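Glucose dehydrogenase (Serratia sp. FS14, PDB 7CDY) belongs to the glucose/sorbosone dehydrogenase family, folds as a beta-propeller built of antiparallel sheets, and carries a bound calcium ion. Local coordinates at residues T149-D154 against W229-Y234; E184-G189 against P221-N226; A271-Q276 against S284-A289; D327-L332 against L341-A346. One frame throughout, in Å; residues are numbered along the deposited sequence.

Interaction 1. Residues T149-D154 against W229-Y234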
loop_
_atom_site.group_PDB
_atom_site.type_symbol
_atom_site.label_atom_id
_atom_site.label_comp_id
_atom_site.label_asym_id
_atom_site.label_seq_id
_atom_site.Cartn_x
_atom_site.Cartn_y
_atom_site.Cartn_z
ATOM N N THR A 149 -19.381 -5.550 0.991
ATOM C CA THR A 149 -18.569 -6.703 1.368
ATOM C C THR A 149 -17.489 -6.353 2.388
ATOM O O THR A 149 -17.004 -7.251 3.085
ATOM C CB THR A 149 -17.959 -7.390 0.137
ATOM O OG1 THR A 149 -17.042 -6.495 -0.515
ATOM C CG2 THR A 149 -19.045 -7.829 -0.839
ATOM N N ALA A 150 -17.136 -5.068 2.532
ATOM C CA ALA A 150 -16.152 -4.681 3.542
ATOM C C ALA A 150 -16.635 -5.008 4.950
ATOM O O ALA A 150 -15.817 -5.235 5.848
ATOM C CB ALA A 150 -15.816 -3.187 3.420
ATOM N N GLN A 151 -17.954 -5.045 5.161
ATOM C CA GLN A 151 -18.548 -5.350 6.454
ATOM C C GLN A 151 -18.742 -6.840 6.675
ATOM O O GLN A 151 -19.024 -7.248 7.806
ATOM C CB GLN A 151 -19.918 -4.668 6.577
ATOM C CG GLN A 151 -19.841 -3.150 6.661
ATOM C CD GLN A 151 -19.181 -2.699 7.938
ATOM O OE1 GLN A 151 -19.621 -3.073 9.034
ATOM N NE2 GLN A 151 -18.101 -1.924 7.825
ATOM N N GLU A 152 -18.612 -7.660 5.640
ATOM C CA GLU A 152 -18.972 -9.068 5.733
ATOM C C GLU A 152 -17.786 -9.861 6.270
ATOM O O GLU A 152 -16.693 -9.834 5.694
ATOM C CB GLU A 152 -19.470 -9.572 4.380
ATOM C CG GLU A 152 -20.744 -8.824 3.973
ATOM C CD GLU A 152 -21.226 -9.102 2.569
ATOM O OE1 GLU A 152 -20.902 -10.163 2.013
ATOM O OE2 GLU A 152 -21.959 -8.246 2.022
ATOM N N THR A 153 -17.994 -10.547 7.394
ATOM C CA THR A 153 -16.882 -11.190 8.082
ATOM C C THR A 153 -16.389 -12.444 7.376
ATOM O O THR A 153 -15.289 -12.910 7.684
ATOM C CB THR A 153 -17.256 -11.525 9.527
ATOM O OG1 THR A 153 -18.336 -12.464 9.539
ATOM C CG2 THR A 153 -17.655 -10.261 10.287
ATOM N N ASP A 154 -17.165 -12.994 6.446
ATOM C CA ASP A 154 -16.767 -14.183 5.706
ATOM C C ASP A 154 -16.129 -13.863 4.357
ATOM O O ASP A 154 -15.870 -14.779 3.574
ATOM C CB ASP A 154 -17.956 -15.139 5.539
ATOM C CG ASP A 154 -19.120 -14.514 4.790
ATOM O OD1 ASP A 154 -19.241 -13.270 4.766
ATOM O OD2 ASP A 154 -19.936 -15.282 4.237
ATOM N N TRP A 229 -16.459 1.410 6.646
ATOM C CA TRP A 229 -16.913 1.499 5.234
ATOM C C TRP A 229 -17.872 0.352 4.938
ATOM O O TRP A 229 -17.547 -0.761 5.273
ATOM C CB TRP A 229 -15.725 1.452 4.276
ATOM C CG TRP A 229 -16.108 1.450 2.821
ATOM C CD1 TRP A 229 -16.093 0.378 1.979
ATOM C CD2 TRP A 229 -16.669 2.537 2.071
ATOM N NE1 TRP A 229 -16.544 0.732 0.740
ATOM C CE2 TRP A 229 -16.880 2.057 0.758
ATOM C CE3 TRP A 229 -16.918 3.884 2.336
ATOM C CZ2 TRP A 229 -17.387 2.860 -0.262
ATOM C CZ3 TRP A 229 -17.412 4.687 1.336
ATOM C CH2 TRP A 229 -17.632 4.170 0.055
ATOM N N PRO A 230 -19.023 0.554 4.265
ATOM C CA PRO A 230 -19.588 1.807 3.746
ATOM C C PRO A 230 -20.688 2.408 4.622
ATOM O O PRO A 230 -21.389 3.311 4.160
ATOM C CB PRO A 230 -20.206 1.359 2.420
ATOM C CG PRO A 230 -20.749 0.001 2.748
ATOM C CD PRO A 230 -19.761 -0.615 3.742
ATOM N N LEU A 231 -20.828 1.926 5.863
ATOM C CA LEU A 231 -21.830 2.483 6.776
ATOM C C LEU A 231 -21.430 3.860 7.280
ATOM O O LEU A 231 -22.300 4.706 7.544
ATOM C CB LEU A 231 -21.973 1.566 7.980
ATOM C CG LEU A 231 -22.298 0.100 7.698
ATOM C CD1 LEU A 231 -22.385 -0.711 9.002
ATOM C CD2 LEU A 231 -23.586 -0.002 6.901
ATOM N N ALA A 232 -20.136 4.100 7.444
ATOM C CA ALA A 232 -19.614 5.391 7.863
ATOM C C ALA A 232 -18.621 5.871 6.816
ATOM O O ALA A 232 -17.788 5.085 6.341
ATOM C CB ALA A 232 -18.920 5.271 9.215
ATOM N N THR A 233 -18.731 7.144 6.431
ATOM C CA THR A 233 -17.798 7.718 5.467
ATOM C C THR A 233 -17.848 9.235 5.550
ATOM O O THR A 233 -18.877 9.815 5.917
ATOM C CB THR A 233 -18.106 7.249 4.039
ATOM O OG1 THR A 233 -17.129 7.796 3.145
ATOM C CG2 THR A 233 -19.482 7.695 3.593
ATOM N N TYR A 234 -16.716 9.868 5.243
ATOM C CA TYR A 234 -16.641 11.312 5.056
ATOM C C TYR A 234 -16.821 11.729 3.601
ATOM O O TYR A 234 -16.759 12.930 3.306
ATOM C CB TYR A 234 -15.318 11.863 5.627
ATOM C CG TYR A 234 -15.357 11.998 7.125
ATOM C CD1 TYR A 234 -16.050 13.045 7.726
ATOM C CD2 TYR A 234 -14.767 11.049 7.939
ATOM C CE1 TYR A 234 -16.115 13.164 9.100
ATOM C CE2 TYR A 234 -14.835 11.153 9.325
ATOM C CZ TYR A 234 -15.527 12.213 9.890
ATOM O OH TYR A 234 -15.621 12.350 11.258
#
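Gln151 and Trp229 make the one hydrogen bond that crosses between 149-154 and 229-234. Gln151 NE2 donates to Trp229 O over 2.9 Å, and the N-H...O angle of 164° shows a nearly straight bond. The acceptor lies close to the amide plane of Gln151, whereas the donor comes from above the carbonyl plane, 55° out of it. In the Gln151 side chain CG stands anti to the carbonyl carbon, and the chain bends at chi2 (-67°). The other end of the amide is also held, because OE1 accepts from Asn226 ND2, so both ends of the group have partners and its rotation is fixed.

Apolar contacts accompany this bond. Leu231 CD1 lies 3.6 Å from Gln151 OE1 and 3.9 Å from Gln151 CD, with the two side chains crossing at a slant. Gln151 CG passes Pro230 CD at 3.9 Å, the two side chains running in opposite directions. Ala150 CB meets the indole of Trp229 at its edge, 3.9 Å from CD1, and lies 3.5 Å from Trp229 O.

The Trp229-Pro230 peptide is cis, and Pro230 CB sits 3.7 Å above the plane of the Trp229 ring, over its centre. NE1 of Trp229 is hydrogen-bonded to Glu143 OE2. The arrangement joins two inter-strand loops of the propeller beside the metal site: the Trp229 side chain comes within about 5 Å of the calcium ion, whose ligands include Glu217 and Tyr227.

Interaction 2. Residues E184-G189 against P221-N226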
loop_
_atom_site.group_PDB
_atom_site.type_symbol
_atom_site.label_atom_id
_atom_site.label_comp_id
_atom_site.label_asym_id
_atom_site.label_seq_id
_atom_site.Cartn_x
_atom_site.Cartn_y
_atom_site.Cartn_z
ATOM N N GLU A 184 -7.921 -14.950 8.833
ATOM C CA GLU A 184 -6.812 -14.115 8.374
ATOM C C GLU A 184 -6.975 -12.642 8.745
ATOM O O GLU A 184 -5.992 -11.894 8.695
ATOM C CB GLU A 184 -6.714 -14.210 6.848
ATOM C CG GLU A 184 -6.433 -15.602 6.301
ATOM C CD GLU A 184 -7.681 -16.431 6.016
ATOM O OE1 GLU A 184 -7.510 -17.520 5.419
ATOM O OE2 GLU A 184 -8.814 -16.018 6.380
ATOM N N VAL A 185 -8.171 -12.209 9.140
ATOM C CA VAL A 185 -8.491 -10.784 9.204
ATOM C C VAL A 185 -7.926 -10.156 10.467
ATOM O O VAL A 185 -8.065 -10.693 11.578
ATOM C CB VAL A 185 -10.013 -10.584 9.137
ATOM C CG1 VAL A 185 -10.397 -9.139 9.498
ATOM C CG2 VAL A 185 -10.533 -10.961 7.771
ATOM N N TRP A 186 -7.329 -8.975 10.313
ATOM C CA TRP A 186 -6.938 -8.110 11.414
ATOM C C TRP A 186 -8.012 -7.072 11.702
ATOM O O TRP A 186 -8.476 -6.955 12.839
ATOM C CB TRP A 186 -5.603 -7.422 11.085
ATOM C CG TRP A 186 -5.075 -6.500 12.149
ATOM C CD1 TRP A 186 -5.178 -5.132 12.183
ATOM C CD2 TRP A 186 -4.348 -6.875 13.321
ATOM N NE1 TRP A 186 -4.567 -4.641 13.306
ATOM C CE2 TRP A 186 -4.041 -5.689 14.019
ATOM C CE3 TRP A 186 -3.931 -8.100 13.851
ATOM C CZ2 TRP A 186 -3.329 -5.696 15.220
ATOM C CZ3 TRP A 186 -3.220 -8.104 15.044
ATOM C CH2 TRP A 186 -2.926 -6.910 15.712
ATOM N N SER A 187 -8.421 -6.303 10.688
ATOM C CA SER A 187 -9.471 -5.298 10.822
ATOM C C SER A 187 -10.315 -5.286 9.556
ATOM O O SER A 187 -9.913 -5.803 8.510
ATOM C CB SER A 187 -8.895 -3.909 11.109
ATOM O OG SER A 187 -7.964 -3.527 10.100
ATOM N N TYR A 188 -11.496 -4.678 9.656
ATOM C CA TYR A 188 -12.452 -4.716 8.559
ATOM C C TYR A 188 -13.081 -3.341 8.367
ATOM O O TYR A 188 -12.759 -2.388 9.076
ATOM C CB TYR A 188 -13.461 -5.859 8.738
ATOM C CG TYR A 188 -14.501 -5.718 9.826
ATOM C CD1 TYR A 188 -14.155 -5.738 11.172
ATOM C CD2 TYR A 188 -15.841 -5.632 9.495
ATOM C CE1 TYR A 188 -15.131 -5.639 12.160
ATOM C CE2 TYR A 188 -16.820 -5.545 10.473
ATOM C CZ TYR A 188 -16.451 -5.552 11.791
ATOM O OH TYR A 188 -17.431 -5.454 12.764
ATOM N N GLY A 189 -13.969 -3.233 7.379
ATOM C CA GLY A 189 -14.573 -1.946 7.076
ATOM C C GLY A 189 -13.651 -0.948 6.414
ATOM O O GLY A 189 -13.764 0.259 6.671
ATOM N N PRO A 221 -5.157 0.847 12.593
ATOM C CA PRO A 221 -6.134 -0.252 12.703
ATOM C C PRO A 221 -5.849 -1.180 13.874
ATOM O O PRO A 221 -4.764 -1.757 13.984
ATOM C CB PRO A 221 -5.989 -0.994 11.373
ATOM C CG PRO A 221 -4.621 -0.589 10.874
ATOM C CD PRO A 221 -4.366 0.790 11.354
ATOM N N LEU A 222 -6.846 -1.351 14.717
ATOM C CA LEU A 222 -6.784 -2.216 15.884
ATOM C C LEU A 222 -7.449 -3.564 15.602
ATOM O O LEU A 222 -8.389 -3.651 14.808
ATOM C CB LEU A 222 -7.487 -1.531 17.060
ATOM C CG LEU A 222 -6.900 -0.177 17.457
ATOM C CD1 LEU A 222 -7.721 0.456 18.573
ATOM C CD2 LEU A 222 -5.445 -0.329 17.881
ATOM N N PRO A 223 -6.979 -4.642 16.238
ATOM C CA PRO A 223 -7.461 -5.985 15.880
ATOM C C PRO A 223 -8.928 -6.184 16.231
ATOM O O PRO A 223 -9.365 -5.885 17.349
ATOM C CB PRO A 223 -6.552 -6.922 16.691
ATOM C CG PRO A 223 -6.036 -6.076 17.825
ATOM C CD PRO A 223 -5.920 -4.681 17.263
ATOM N N GLY A 224 -9.685 -6.663 15.263
ATOM C CA GLY A 224 -11.118 -6.942 15.407
ATOM C C GLY A 224 -11.991 -5.702 15.237
ATOM O O GLY A 224 -13.138 -5.847 15.311
ATOM N N LYS A 225 -11.403 -4.549 14.986
ATOM C CA LYS A 225 -12.178 -3.290 14.867
ATOM C C LYS A 225 -12.689 -3.048 13.437
ATOM O O LYS A 225 -12.104 -3.473 12.471
ATOM C CB LYS A 225 -11.329 -2.112 15.338
ATOM C CG LYS A 225 -11.455 -1.741 16.800
ATOM C CD LYS A 225 -11.191 -2.806 17.729
ATOM C CE LYS A 225 -11.233 -2.221 19.137
ATOM N NZ LYS A 225 -11.553 -3.250 20.137
ATOM N N ASN A 226 -13.789 -2.344 13.401
ATOM C CA ASN A 226 -14.545 -1.970 12.187
ATOM C C ASN A 226 -14.228 -0.513 11.845
ATOM O O ASN A 226 -14.590 0.321 12.607
ATOM C CB ASN A 226 -16.028 -2.161 12.501
ATOM C CG ASN A 226 -16.906 -2.058 11.282
ATOM O OD1 ASN A 226 -16.514 -1.509 10.287
ATOM N ND2 ASN A 226 -18.118 -2.542 11.389
#
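Trp186 O is approached by two successive residues of the opposing turn. Gly224 N donates to it over 2.7 Å with an N-H...O angle of 173°, nearly in line with the C=O bond, while Pro223 CA adds a CA-H...O contact to Trp186 O at 3.3 Å. Leu222 to Lys225 form a type II beta turn, and Gly224 takes the positive phi expected at its third position.

The Trp186 side chain meets this segment in two ways. Its NE1 donates to Pro221 O, just ahead of the turn, at 3.0 Å, with the acceptor in the indole plane but the donor well above the carbonyl plane. Over one face of the indole lies Pro223 of the turn, whose CB is 3.6 Å from the centroid of the Trp186 six-membered ring and 7° off its normal, a CH-pi contact; Pro223 CD is 3.5 Å from Trp186 CZ2.

Further along, Tyr188 N bonds to Lys225 O over 3.1 Å, and Tyr188 forms a single beta bridge with Asn226. Tyr188 CG lies between the backbone N and the carbonyl carbon (chi1 71°), and from there the ring lies against Asn226. Asn226 CB is 3.9 Å from the Tyr188 ring centroid, over the face, and Asn226 OD1 bonds to Gly228 N.

Trp186 and Ser187 both face Leu160, a classic beta bulge at the edge of the four-stranded sheet. Three N-H...O bonds, two of them backbone to backbone, with CH-pi contacts beside them, thus join the turn to the chain where it rounds the corner at Trp186.

Interaction 3. Residues A271-Q276 against S284-A289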
loop_
_atom_site.group_PDB
_atom_site.type_symbol
_atom_site.label_atom_id
_atom_site.label_comp_id
_atom_site.label_asym_id
_atom_site.label_seq_id
_atom_site.Cartn_x
_atom_site.Cartn_y
_atom_site.Cartn_z
ATOM N N ALA A 271 5.236 6.806 4.148
ATOM C CA ALA A 271 6.519 6.538 4.786
ATOM C C ALA A 271 6.718 7.481 5.962
ATOM O O ALA A 271 6.513 8.690 5.828
ATOM C CB ALA A 271 7.679 6.715 3.800
ATOM N N PHE A 272 7.137 6.933 7.101
ATOM C CA PHE A 272 7.568 7.723 8.247
ATOM C C PHE A 272 9.040 8.082 8.087
ATOM O O PHE A 272 9.857 7.238 7.704
ATOM C CB PHE A 272 7.416 6.907 9.529
ATOM C CG PHE A 272 5.993 6.548 9.874
ATOM C CD1 PHE A 272 5.208 7.404 10.641
ATOM C CD2 PHE A 272 5.448 5.329 9.469
ATOM C CE1 PHE A 272 3.908 7.056 10.979
ATOM C CE2 PHE A 272 4.152 4.989 9.793
ATOM C CZ PHE A 272 3.383 5.845 10.551
ATOM N N TYR A 273 9.392 9.335 8.379
ATOM C CA TYR A 273 10.778 9.779 8.240
ATOM C C TYR A 273 11.486 9.656 9.588
ATOM O O TYR A 273 11.176 10.390 10.530
ATOM C CB TYR A 273 10.887 11.193 7.669
ATOM C CG TYR A 273 12.321 11.529 7.327
ATOM C CD1 TYR A 273 12.850 11.207 6.080
ATOM C CD2 TYR A 273 13.165 12.117 8.271
ATOM C CE1 TYR A 273 14.175 11.487 5.767
ATOM C CE2 TYR A 273 14.497 12.403 7.964
ATOM C CZ TYR A 273 14.991 12.082 6.715
ATOM O OH TYR A 273 16.306 12.365 6.404
ATOM N N ASP A 274 12.442 8.727 9.665
ATOM C CA ASP A 274 13.243 8.488 10.862
ATOM C C ASP A 274 14.735 8.586 10.551
ATOM O O ASP A 274 15.564 7.964 11.224
ATOM C CB ASP A 274 12.892 7.128 11.475
ATOM C CG ASP A 274 13.441 6.945 12.887
ATOM O OD1 ASP A 274 13.623 7.945 13.613
ATOM O OD2 ASP A 274 13.688 5.778 13.268
ATOM N N GLY A 275 15.092 9.356 9.522
ATOM C CA GLY A 275 16.479 9.527 9.144
ATOM C C GLY A 275 17.159 10.626 9.938
ATOM O O GLY A 275 16.558 11.305 10.767
ATOM N N GLN A 276 18.456 10.795 9.668
ATOM C CA GLN A 276 19.237 11.855 10.289
ATOM C C GLN A 276 19.612 12.973 9.330
ATOM O O GLN A 276 20.011 14.048 9.787
ATOM C CB GLN A 276 20.525 11.289 10.909
ATOM C CG GLN A 276 20.332 10.565 12.237
ATOM C CD GLN A 276 19.455 11.330 13.211
ATOM O OE1 GLN A 276 19.667 12.518 13.458
ATOM N NE2 GLN A 276 18.465 10.647 13.775
ATOM N N SER A 284 7.759 13.035 10.989
ATOM C CA SER A 284 6.766 13.341 9.972
ATOM C C SER A 284 6.374 12.067 9.233
ATOM O O SER A 284 7.152 11.110 9.145
ATOM C CB SER A 284 7.291 14.377 8.972
ATOM O OG SER A 284 7.305 15.678 9.541
ATOM N N LEU A 285 5.158 12.084 8.687
ATOM C CA LEU A 285 4.614 11.012 7.864
ATOM C C LEU A 285 4.348 11.597 6.485
ATOM O O LEU A 285 3.645 12.605 6.360
ATOM C CB LEU A 285 3.315 10.495 8.483
ATOM C CG LEU A 285 2.503 9.506 7.651
ATOM C CD1 LEU A 285 3.346 8.274 7.362
ATOM C CD2 LEU A 285 1.212 9.129 8.371
ATOM N N PHE A 286 4.931 10.995 5.463
ATOM C CA PHE A 286 4.785 11.472 4.096
ATOM C C PHE A 286 3.831 10.567 3.322
ATOM O O PHE A 286 3.919 9.335 3.409
ATOM C CB PHE A 286 6.152 11.487 3.410
ATOM C CG PHE A 286 7.059 12.569 3.906
ATOM C CD1 PHE A 286 7.895 12.364 4.998
ATOM C CD2 PHE A 286 7.066 13.804 3.293
ATOM C CE1 PHE A 286 8.730 13.373 5.454
ATOM C CE2 PHE A 286 7.902 14.816 3.731
ATOM C CZ PHE A 286 8.736 14.594 4.820
ATOM N N ILE A 287 2.930 11.183 2.552
ATOM C CA ILE A 287 1.877 10.473 1.831
ATOM C C ILE A 287 1.765 11.057 0.431
ATOM O O ILE A 287 1.717 12.279 0.274
ATOM C CB ILE A 287 0.531 10.610 2.571
ATOM C CG1 ILE A 287 0.601 9.923 3.947
ATOM C CG2 ILE A 287 -0.619 10.066 1.715
ATOM C CD1 ILE A 287 -0.580 10.254 4.853
ATOM N N GLY A 288 1.709 10.216 -0.594
ATOM C CA GLY A 288 1.535 10.728 -1.941
ATOM C C GLY A 288 0.092 11.116 -2.217
ATOM O O GLY A 288 -0.847 10.567 -1.640
ATOM N N ALA A 289 -0.082 12.089 -3.115
ATOM C CA ALA A 289 -1.396 12.484 -3.615
ATOM C C ALA A 289 -1.431 12.256 -5.121
ATOM O O ALA A 289 -0.646 12.862 -5.866
ATOM C CB ALA A 289 -1.716 13.942 -3.271
#
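A beta hairpin, strand 267-273 returning as 284-289, brings Phe272 beside Leu285 within one four-stranded antiparallel blade of the propeller. The strand axes approach to 4.7 Å and their directions differ by 146°, antiparallel with a marked twist. Ala271 and Phe286 form a hydrogen-bonded pair: Phe286 N reaches Ala271 O over 2.8 Å and Ala271 N reaches Phe286 O over 2.9 Å. Two residues on, Tyr273 N donates to Ser284 O at 3.0 Å.

Phe272 and Leu285 make the non-hydrogen-bonded pair between them, and their side chains share a face of the sheet. Leu285 CD1 is centred over the Phe272 ring, 3.8 Å from its centroid and 8° off the normal, a clear CH-pi contact. All six ring carbons lie at similar distances from this methyl, as such a centred position requires. The same Leu285 methyl rests 3.5 Å from Ala271 O. With CG anti to the backbone N (chi1 172°), the Leu285 side chain crosses that of Phe272 at a slant, its CD1 over the ring.

On the other face Tyr273 CB comes against the edge of the Phe286 ring, 3.8 Å from CE1. Ser284, on that face too, has its hydroxyl bonded to Arg297.

Neighbouring blades cover both sides. Trp206 of strand 205-210 meets the Phe272 ring edge-to-face, whereas Ala271 and Phe286 pack on Val322 of strand 319-324. Within the blade, strand 294-301 continues the sheet beyond 284-289, leaving 267-273 as one of its outermost strands.

Interaction 4. Residues D327-L332 against L341-A346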
loop_
_atom_site.group_PDB
_atom_site.type_symbol
_atom_site.label_atom_id
_atom_site.label_comp_id
_atom_site.label_asym_id
_atom_site.label_seq_id
_atom_site.Cartn_x
_atom_site.Cartn_y
_atom_site.Cartn_z
ATOM N N ASP A 327 19.575 6.282 2.992
ATOM C CA ASP A 327 20.482 7.413 2.855
ATOM C C ASP A 327 19.897 8.715 3.384
ATOM O O ASP A 327 20.552 9.758 3.284
ATOM C CB ASP A 327 20.880 7.595 1.385
ATOM C CG ASP A 327 19.681 7.799 0.469
ATOM O OD1 ASP A 327 18.534 7.815 0.968
ATOM O OD2 ASP A 327 19.885 7.954 -0.756
ATOM N N GLY A 328 18.679 8.689 3.920
ATOM C CA GLY A 328 18.057 9.875 4.459
ATOM C C GLY A 328 17.226 10.688 3.489
ATOM O O GLY A 328 16.724 11.744 3.880
ATOM N N TYR A 329 17.073 10.248 2.242
ATOM C CA TYR A 329 16.202 10.910 1.281
ATOM C C TYR A 329 14.886 10.150 1.152
ATOM O O TYR A 329 14.788 8.972 1.503
ATOM C CB TYR A 329 16.867 10.980 -0.098
ATOM C CG TYR A 329 18.006 11.968 -0.202
ATOM C CD1 TYR A 329 19.307 11.586 0.103
ATOM C CD2 TYR A 329 17.780 13.274 -0.609
ATOM C CE1 TYR A 329 20.355 12.483 -0.002
ATOM C CE2 TYR A 329 18.821 14.180 -0.713
ATOM C CZ TYR A 329 20.102 13.776 -0.404
ATOM O OH TYR A 329 21.138 14.681 -0.509
ATOM N N LEU A 330 13.870 10.842 0.645
ATOM C CA LEU A 330 12.633 10.181 0.252
ATOM C C LEU A 330 12.732 9.769 -1.206
ATOM O O LEU A 330 13.350 10.456 -2.019
ATOM C CB LEU A 330 11.435 11.116 0.421
ATOM C CG LEU A 330 11.069 11.533 1.839
ATOM C CD1 LEU A 330 9.936 12.537 1.791
ATOM C CD2 LEU A 330 10.665 10.321 2.662
ATOM N N TYR A 331 12.109 8.640 -1.532
ATOM C CA TYR A 331 12.073 8.120 -2.890
ATOM C C TYR A 331 10.619 7.960 -3.316
ATOM O O TYR A 331 9.820 7.350 -2.595
ATOM C CB TYR A 331 12.836 6.791 -2.983
ATOM C CG TYR A 331 14.338 6.977 -2.909
ATOM C CD1 TYR A 331 14.967 7.246 -1.697
ATOM C CD2 TYR A 331 15.116 6.917 -4.053
ATOM C CE1 TYR A 331 16.345 7.438 -1.635
ATOM C CE2 TYR A 331 16.487 7.099 -3.998
ATOM C CZ TYR A 331 17.091 7.360 -2.791
ATOM O OH TYR A 331 18.462 7.541 -2.751
ATOM N N LEU A 332 10.273 8.525 -4.471
ATOM C CA LEU A 332 8.905 8.542 -4.966
ATOM C C LEU A 332 8.830 7.904 -6.341
ATOM O O LEU A 332 9.807 7.914 -7.103
ATOM C CB LEU A 332 8.382 9.982 -5.117
ATOM C CG LEU A 332 8.547 10.972 -3.966
ATOM C CD1 LEU A 332 7.807 12.273 -4.273
ATOM C CD2 LEU A 332 8.099 10.403 -2.643
ATOM N N LEU A 341 11.173 7.846 -11.224
ATOM C CA LEU A 341 11.705 7.636 -9.886
ATOM C C LEU A 341 12.360 8.942 -9.453
ATOM O O LEU A 341 13.250 9.449 -10.149
ATOM C CB LEU A 341 12.744 6.511 -9.910
ATOM C CG LEU A 341 13.549 6.268 -8.631
ATOM C CD1 LEU A 341 12.664 5.726 -7.515
ATOM C CD2 LEU A 341 14.695 5.298 -8.935
ATOM N N LEU A 342 11.920 9.490 -8.322
ATOM C CA LEU A 342 12.405 10.772 -7.822
ATOM C C LEU A 342 13.067 10.603 -6.465
ATOM O O LEU A 342 12.589 9.843 -5.614
ATOM C CB LEU A 342 11.250 11.762 -7.641
ATOM C CG LEU A 342 10.372 12.017 -8.861
ATOM C CD1 LEU A 342 9.236 12.964 -8.501
ATOM C CD2 LEU A 342 11.189 12.564 -10.028
ATOM N N LYS A 343 14.140 11.352 -6.248
ATOM C CA LYS A 343 14.824 11.425 -4.965
ATOM C C LYS A 343 14.596 12.826 -4.402
ATOM O O LYS A 343 14.918 13.825 -5.059
ATOM C CB LYS A 343 16.313 11.154 -5.169
ATOM C CG LYS A 343 17.159 11.176 -3.920
ATOM C CD LYS A 343 18.606 10.891 -4.304
ATOM C CE LYS A 343 19.586 11.359 -3.255
ATOM N NZ LYS A 343 20.996 11.095 -3.663
ATOM N N VAL A 344 14.027 12.865 -3.213
ATOM C CA VAL A 344 13.548 14.148 -2.641
ATOM C C VAL A 344 14.162 14.406 -1.277
ATOM O O VAL A 344 14.185 13.544 -0.463
ATOM C CB VAL A 344 12.013 14.151 -2.542
ATOM C CG1 VAL A 344 11.532 15.464 -1.970
ATOM C CG2 VAL A 344 11.362 13.905 -3.888
ATOM N N GLY A 345 14.655 15.629 -1.107
ATOM C CA GLY A 345 15.292 16.059 0.143
ATOM C C GLY A 345 14.733 17.388 0.618
ATOM O O GLY A 345 14.144 18.083 -0.124
ATOM N N ALA A 346 14.983 17.703 1.860
ATOM C CA ALA A 346 14.442 18.942 2.449
ATOM C C ALA A 346 15.114 20.208 1.926
ATOM O O ALA A 346 14.386 21.159 1.852
ATOM C CB ALA A 346 14.407 18.848 3.945
HETATM O O HOH W 1 22.002 9.401 -2.047
#
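Lys343 stretches its extended side chain across the face of Tyr329, so that a methylene and the ammonium group both use the same ring. Lys343 CE sits 3.4 Å from the centroid of the Tyr329 ring, 11° off the normal, in a CH-pi contact; Lys343 NZ, 4.3 Å from that centroid, makes a cation-pi contact. CG starts anti to the backbone N (chi1 -179°), and with the remaining torsions also near trans the chain reaches the ring without a bend. Lys343 also runs beside Tyr331, pointing the same way, with Lys343 CD 3.7 Å from Tyr331 OH; this hydroxyl points to Asp327 OD2 at a separation too short to rest on.

An acidic group lies close by. Asp327 OD2 is 4.4 Å from Lys343 NZ, beyond a salt bridge, and a water lies between the two; its distance to NZ is unusually short, so the exact geometry of that bridge is doubtful. The carboxylate may still favour the charged lysine electrostatically. Asp327 OD1 accepts from Tyr329 N at 3.1 Å, forming an Asx turn just before the strand.

The backbones are joined by two hydrogen-bonded pairs, Leu330 with Val344 and Leu332 with Leu342. Each pair has two bonds, the shortest being Val344 N to Leu330 O at 2.8 Å. Side chains of these pairs share the face away from Lys343, where Leu332 CD1 meets Val344 CG2 at 3.9 Å.

In this antiparallel hairpin, Lys343 and Gly345 bond through their backbones to Ser5 and Thr3 of strand 3-19; joining first and last strands in one sheet is the Velcro-like closure familiar from beta-propellers.

How the interactions relate
The four contacts form two touching pairs. Interactions 1 and 2, centres 11 Å apart, share the loop between strands 216-219 and 259-261; along the chain 184-189 and 221-226 both fall between 149-154 and 229-234. Trp229 N lies 2.9 Å from Gly189 O, a probable hydrogen bond that ties them together. Interactions 3 and 4 follow later in sequence as hairpins of adjacent sheets, centres 10 Å apart, and Tyr273 OH probably bonds to Gly328 O. Interactions 2 and 4 lie on opposite sides of the chain's centre, 32 Å between centres. One pair thus lies in loops near the calcium ion, the other in two adjacent blades, of which the one of interaction 4 also holds strand 3-19.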